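Local coordinates for protein Tae4 (Agrobacterium tumefaciens, PDB 6IJF) that probably acts as a type VI secretion effector, an amidase that cleaves amide bonds in the peptide stems of bacterial peptidoglycan, at residues Arg85-Ala88 against Thr89-Arg93. Sequence-based numbering, arbitrary orientation.
Sequences RRLA and TLMKR. With SO4 (sulfate ion), chain F.
Successive i to i+4 bonds tie R85-A88 to T89-K92 within helix 84-92: T89 N reaches R85 O at 3.0 Å, L90 N follows to R86 O and M91 N to L87 O, while the bond from K92 N to A88 O is weak, with an N-H...O angle of 133°. R93 N bonds instead to L90 O, three residues back. On the buried side L87 and M91 lean in the same direction. L87 holds CG anti to its backbone N (chi1 -177°), and with chi2 at 60° this lays CD1 alongside the M91 methyl CE at 3.9 Å; the bends of M91 at chi2 and chi3 bring that methyl back along the helix. L90 joins from the flank, its CD2 4.3 Å from L87 CD1. In this papain-like (clan CA) amidase fold the helix sits between helix 48-58, where L87 meets A49, V52 and S53 and M91 meets F56, and strand 155-160, whose W157 packs on A88 and W159 on M91. L87 also comes close to the presumed Cys-His-Asp triad but makes no contact with it. On the exposed side T89 turns OG1 back over the preceding turn, 2.9 Å from R85 O, and R86 reaches out to a salt bridge with E81. Further on, R93 presents the NE and NH1 edge of its guanidinium to a sulfate ion, likely a crystallisation additive: both nitrogens donate to O3, NH1 at 2.9 Å and NE at 3.1 Å, while NH2 bonds to V64 O and T94 and S95 hold the same sulfate through their hydroxyls.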
loop_
_atom_site.group_PDB
_atom_site.type_symbol
_atom_site.label_atom_id
_atom_site.label_comp_id
_atom_site.label_asym_id
_atom_site.label_seq_id
_atom_site.Cartn_x
_atom_site.Cartn_y
_atom_site.Cartn_z
ATOM N N ARG C 85 2.439 25.140 -11.227
ATOM C CA ARG C 85 2.052 25.492 -12.636
ATOM C C ARG C 85 3.055 26.511 -13.214
ATOM O O ARG C 85 3.565 26.313 -14.357
ATOM C CB ARG C 85 0.595 25.986 -12.666
ATOM C CG ARG C 85 0.034 26.175 -14.078
ATOM C CD ARG C 85 -1.325 26.874 -14.114
ATOM N NE ARG C 85 -2.192 26.626 -12.956
ATOM C CZ ARG C 85 -2.954 25.543 -12.766
ATOM N NH1 ARG C 85 -2.948 24.549 -13.645
ATOM N NH2 ARG C 85 -3.707 25.449 -11.678
ATOM N N ARG C 86 3.347 27.582 -12.462
ATOM C CA ARG C 86 4.309 28.627 -12.900
ATOM C C ARG C 86 5.701 28.028 -13.058
ATOM O O ARG C 86 6.341 28.341 -14.074
ATOM C CB ARG C 86 4.297 29.823 -11.936
ATOM C CG ARG C 86 3.025 30.648 -12.053
ATOM C CD ARG C 86 3.286 32.128 -11.800
ATOM N NE ARG C 86 3.663 32.303 -10.420
ATOM C CZ ARG C 86 2.832 32.174 -9.384
ATOM N NH1 ARG C 86 3.284 32.366 -8.155
ATOM N NH2 ARG C 86 1.556 31.879 -9.579
ATOM N N LEU C 87 6.149 27.139 -12.150
ATOM C CA LEU C 87 7.496 26.539 -12.322
ATOM C C LEU C 87 7.514 25.676 -13.589
ATOM O O LEU C 87 8.521 25.707 -14.303
ATOM C CB LEU C 87 7.915 25.758 -11.065
ATOM C CG LEU C 87 9.329 25.153 -11.119
ATOM C CD1 LEU C 87 10.397 26.216 -11.314
ATOM C CD2 LEU C 87 9.626 24.358 -9.862
ATOM N N ALA C 88 6.470 24.882 -13.847
ATOM C CA ALA C 88 6.405 23.979 -15.037
ATOM C C ALA C 88 6.455 24.824 -16.323
ATOM O O ALA C 88 7.187 24.478 -17.239
ATOM C CB ALA C 88 5.137 23.152 -14.975
ATOM N N THR C 89 5.723 25.936 -16.345
ATOM C CA THR C 89 5.752 26.966 -17.424
ATOM C C THR C 89 7.186 27.472 -17.643
ATOM O O THR C 89 7.675 27.451 -18.776
ATOM C CB THR C 89 4.768 28.089 -17.076
ATOM O OG1 THR C 89 3.488 27.455 -16.971
ATOM C CG2 THR C 89 4.772 29.204 -18.104
ATOM N N LEU C 90 7.871 27.873 -16.576
ATOM C CA LEU C 90 9.249 28.398 -16.668
ATOM C C LEU C 90 10.177 27.338 -17.236
ATOM O O LEU C 90 11.038 27.668 -18.082
ATOM C CB LEU C 90 9.688 28.819 -15.262
ATOM C CG LEU C 90 11.098 29.379 -15.148
ATOM C CD1 LEU C 90 11.068 30.582 -14.214
ATOM C CD2 LEU C 90 12.076 28.334 -14.629
ATOM N N MET C 91 10.047 26.095 -16.768
ATOM C CA MET C 91 10.957 25.003 -17.180
ATOM C C MET C 91 10.811 24.770 -18.682
ATOM O O MET C 91 11.815 24.308 -19.294
ATOM C CB MET C 91 10.643 23.697 -16.434
ATOM C CG MET C 91 11.205 23.651 -14.987
ATOM S SD MET C 91 12.992 23.811 -15.004
ATOM C CE MET C 91 13.274 24.777 -13.514
ATOM N N LYS C 92 9.615 25.045 -19.225
ATOM C CA LYS C 92 9.248 24.804 -20.653
ATOM C C LYS C 92 9.985 25.788 -21.563
ATOM O O LYS C 92 10.123 25.481 -22.748
ATOM C CB LYS C 92 7.738 24.988 -20.869
ATOM C CG LYS C 92 7.038 23.916 -21.661
ATOM C CD LYS C 92 5.517 24.058 -21.607
ATOM C CE LYS C 92 4.823 23.424 -22.796
ATOM N NZ LYS C 92 3.351 23.575 -22.719
ATOM N N ARG C 93 10.437 26.931 -21.033
ATOM C CA ARG C 93 11.126 27.970 -21.843
ATOM C C ARG C 93 12.407 27.389 -22.418
ATOM O O ARG C 93 13.044 26.560 -21.751
ATOM C CB ARG C 93 11.383 29.234 -21.032
ATOM C CG ARG C 93 10.067 29.890 -20.630
ATOM C CD ARG C 93 10.275 30.779 -19.424
ATOM N NE ARG C 93 11.342 31.737 -19.662
ATOM C CZ ARG C 93 11.970 32.448 -18.718
ATOM N NH1 ARG C 93 12.970 33.241 -19.060
ATOM N NH2 ARG C 93 11.623 32.335 -17.445
HETATM S S SO4 F . 12.748 32.361 -23.212
HETATM O O1 SO4 F . 13.081 33.366 -24.185
HETATM O O2 SO4 F . 13.371 31.116 -23.581
HETATM O O3 SO4 F . 13.221 32.778 -21.909
HETATM O O4 SO4 F . 11.318 32.166 -23.198
#